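Side-chain contact in HTH-type transcriptional regulator TreR (Bacillus subtilis, PDB 2OGG), which represses the trePA operon and binds trehalose-6-phosphate, probably through its effector-binding (UTRA) domain: residues A[19-23]-A[24-28]. Sequence-based numbering, arbitrary orientation.
Sequences EPPSE and LIQKQ
Q26 folds back over P21 and S22 at an N-capped helix start, where the chain leaves strand 11-19 of the UTRA domain's antiparallel sheet and enters helix 23-29. The glutamine can be followed outward. Its CB lies 3.6 Å from S22 O, the carbonyl that already accepts the nearly straight first-turn bond from Q26 N (2.9 Å). Because CG stands beside the backbone N (chi1 -77°), the chain runs back toward the preceding loop, and CG packs 3.7 Å from P21 CG, the two side chains crossing at about a right angle. The amide then turns NE2 onto P21 O at 2.8 Å; this oxygen lies close to the amide plane, yet the donor stands well above the carbonyl plane, 50° out of it. A weak, bent second bond from NE2 to S22 O means that the N-H trans to OE1 is shared between two successive carbonyls, a reach that suits glutamine's length. Proline suits the place before the cap because its rigid apolar ring gives Q26 CG and I25 a surface to pack on; its CB meets I25 CG2 at 4.0 Å. The buried I25 continues inward onto Y132 of strand 129-138. A short serine side chain serves as the cap itself: with OG held between backbone N and carbonyl carbon (chi1 64°), S22 OG accepts a weak but fairly straight bond from I25 N at 3.5 Å.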
ATOM      1  N   GLU A  19      18.023   9.649  27.044  1.00 43.14           N
ATOM      2  CA  GLU A  19      17.483  10.281  28.228  1.00 43.23           C
ATOM      3  C   GLU A  19      16.047   9.842  28.360  1.00 45.09           C
ATOM      4  O   GLU A  19      15.474   9.333  27.394  1.00 47.16           O
ATOM      5  CB  GLU A  19      17.507  11.796  28.020  1.00 46.22           C
ATOM      6  CG  GLU A  19      18.856  12.454  28.249  1.00 47.29           C
ATOM      7  CD  GLU A  19      18.830  13.918  27.869  0.50 50.41           C
ATOM      8  OE1 GLU A  19      18.495  14.205  26.694  0.50 33.64           O
ATOM      9  OE2 GLU A  19      19.053  14.772  28.768  0.50 42.94           O
ATOM     10  N   PRO A  20      15.415  10.136  29.513  1.00 46.06           N
ATOM     11  CA  PRO A  20      13.946  10.045  29.588  1.00 45.17           C
ATOM     12  C   PRO A  20      13.292  11.044  28.594  1.00 45.83           C
ATOM     13  O   PRO A  20      13.831  12.120  28.351  1.00 49.30           O
ATOM     14  CB  PRO A  20      13.640  10.483  31.035  1.00 44.99           C
ATOM     15  CG  PRO A  20      14.957  10.427  31.767  1.00 42.25           C
ATOM     16  CD  PRO A  20      15.990  10.743  30.724  1.00 45.01           C
ATOM     17  N   PRO A  21      12.074  10.754  28.132  1.00 42.83           N
ATOM     18  CA  PRO A  21      11.378  11.640  27.192  1.00 41.07           C
ATOM     19  C   PRO A  21      10.873  13.009  27.730  1.00 38.79           C
ATOM     20  O   PRO A  21      10.384  13.100  28.860  1.00 42.04           O
ATOM     21  CB  PRO A  21      10.210  10.784  26.718  1.00 35.70           C
ATOM     22  CG  PRO A  21       9.959   9.867  27.847  1.00 44.82           C
ATOM     23  CD  PRO A  21      11.278   9.568  28.479  1.00 42.00           C
ATOM     24  N   SER A  22      10.937  14.042  26.885  1.00 35.95           N
ATOM     25  CA  SER A  22      10.306  15.330  27.194  1.00 38.98           C
ATOM     26  C   SER A  22       8.802  15.102  27.145  1.00 39.89           C
ATOM     27  O   SER A  22       8.345  14.016  26.757  1.00 37.28           O
ATOM     28  CB  SER A  22      10.705  16.408  26.174  1.00 35.32           C
ATOM     29  OG  SER A  22      10.236  16.083  24.874  1.00 36.84           O
ATOM     30  N   GLU A  23       8.021  16.115  27.500  1.00 39.16           N
ATOM     31  CA  GLU A  23       6.589  15.905  27.502  1.00 43.27           C
ATOM     32  C   GLU A  23       6.013  15.757  26.099  1.00 42.44           C
ATOM     33  O   GLU A  23       5.035  15.034  25.899  1.00 41.63           O
ATOM     34  CB  GLU A  23       5.861  16.956  28.332  1.00 44.19           C
ATOM     35  CG  GLU A  23       6.262  16.913  29.798  1.00 54.87           C
ATOM     36  CD  GLU A  23       5.573  17.970  30.641  1.00 66.23           C
ATOM     37  OE1 GLU A  23       5.507  19.147  30.210  1.00 68.53           O
ATOM     38  OE2 GLU A  23       5.155  17.630  31.767  1.00 70.07           O
ATOM     39  N   LEU A  24       6.647  16.390  25.117  1.00 43.12           N
ATOM     40  CA  LEU A  24       6.201  16.222  23.743  1.00 44.62           C
ATOM     41  C   LEU A  24       6.463  14.794  23.237  1.00 44.30           C
ATOM     42  O   LEU A  24       5.577  14.194  22.629  1.00 45.09           O
ATOM     43  CB  LEU A  24       6.801  17.270  22.803  1.00 45.78           C
ATOM     44  CG  LEU A  24       6.619  16.988  21.294  1.00 56.20           C
ATOM     45  CD1 LEU A  24       5.151  17.110  20.803  1.00 51.38           C
ATOM     46  CD2 LEU A  24       7.559  17.843  20.432  1.00 58.83           C
ATOM     47  N   ILE A  25       7.604  14.205  23.598  1.00 40.71           N
ATOM     48  CA  ILE A  25       7.892  12.854  23.141  1.00 43.54           C
ATOM     49  C   ILE A  25       7.107  11.806  23.910  1.00 44.36           C
ATOM     50  O   ILE A  25       6.729  10.781  23.349  1.00 44.99           O
ATOM     51  CB  ILE A  25       9.388  12.512  23.125  1.00 44.09           C
ATOM     52  CG1 ILE A  25      10.120  13.396  22.114  1.00 50.21           C
ATOM     53  CG2 ILE A  25       9.586  11.071  22.758  1.00 44.64           C
ATOM     54  CD1 ILE A  25       9.438  13.477  20.738  1.00 54.04           C
ATOM     55  N   GLN A  26       6.791  12.083  25.170  1.00 42.93           N
ATOM     56  CA  GLN A  26       5.804  11.254  25.847  1.00 44.64           C
ATOM     57  C   GLN A  26       4.496  11.123  25.021  1.00 43.73           C
ATOM     58  O   GLN A  26       4.023  10.017  24.773  1.00 41.24           O
ATOM     59  CB  GLN A  26       5.539  11.756  27.267  1.00 41.30           C
ATOM     60  CG  GLN A  26       6.648  11.384  28.233  1.00 43.14           C
ATOM     61  CD  GLN A  26       6.649  12.255  29.487  1.00 53.68           C
ATOM     62  OE1 GLN A  26       5.694  12.251  30.266  1.00 52.86           O
ATOM     63  NE2 GLN A  26       7.723  13.021  29.674  1.00 43.15           N
ATOM     64  N   LYS A  27       3.987  12.237  24.503  1.00 43.22           N
ATOM     65  CA  LYS A  27       2.789  12.196  23.675  1.00 44.11           C
ATOM     66  C   LYS A  27       3.033  11.539  22.300  1.00 44.16           C
ATOM     67  O   LYS A  27       2.335  10.596  21.938  1.00 43.80           O
ATOM     68  CB  LYS A  27       2.141  13.585  23.543  1.00 43.96           C
ATOM     69  CG  LYS A  27       1.171  13.695  22.354  1.00 54.73           C
ATOM     70  CD  LYS A  27      -0.204  14.256  22.742  1.00 65.98           C
ATOM     71  CE  LYS A  27      -0.344  15.730  22.389  1.00 72.57           C
ATOM     72  NZ  LYS A  27      -0.076  15.976  20.941  1.00 73.25           N
ATOM     73  N   GLN A  28       4.101  11.942  21.612  1.00 43.85           N
ATOM     74  CA  GLN A  28       4.382  11.463  20.252  1.00 43.79           C
ATOM     75  C   GLN A  28       4.733   9.980  20.186  1.00 44.58           C
ATOM     76  O   GLN A  28       4.321   9.277  19.268  1.00 47.25           O
ATOM     77  CB  GLN A  28       5.508  12.272  19.592  1.00 41.99           C
ATOM     78  CG  GLN A  28       5.141  13.693  19.201  1.00 44.07           C
ATOM     79  CD  GLN A  28       4.022  13.786  18.170  1.00 46.92           C
ATOM     80  OE1 GLN A  28       3.196  12.892  18.050  1.00 50.04           O
ATOM     81  NE2 GLN A  28       3.932  14.927  17.506  1.00 52.95           N
TER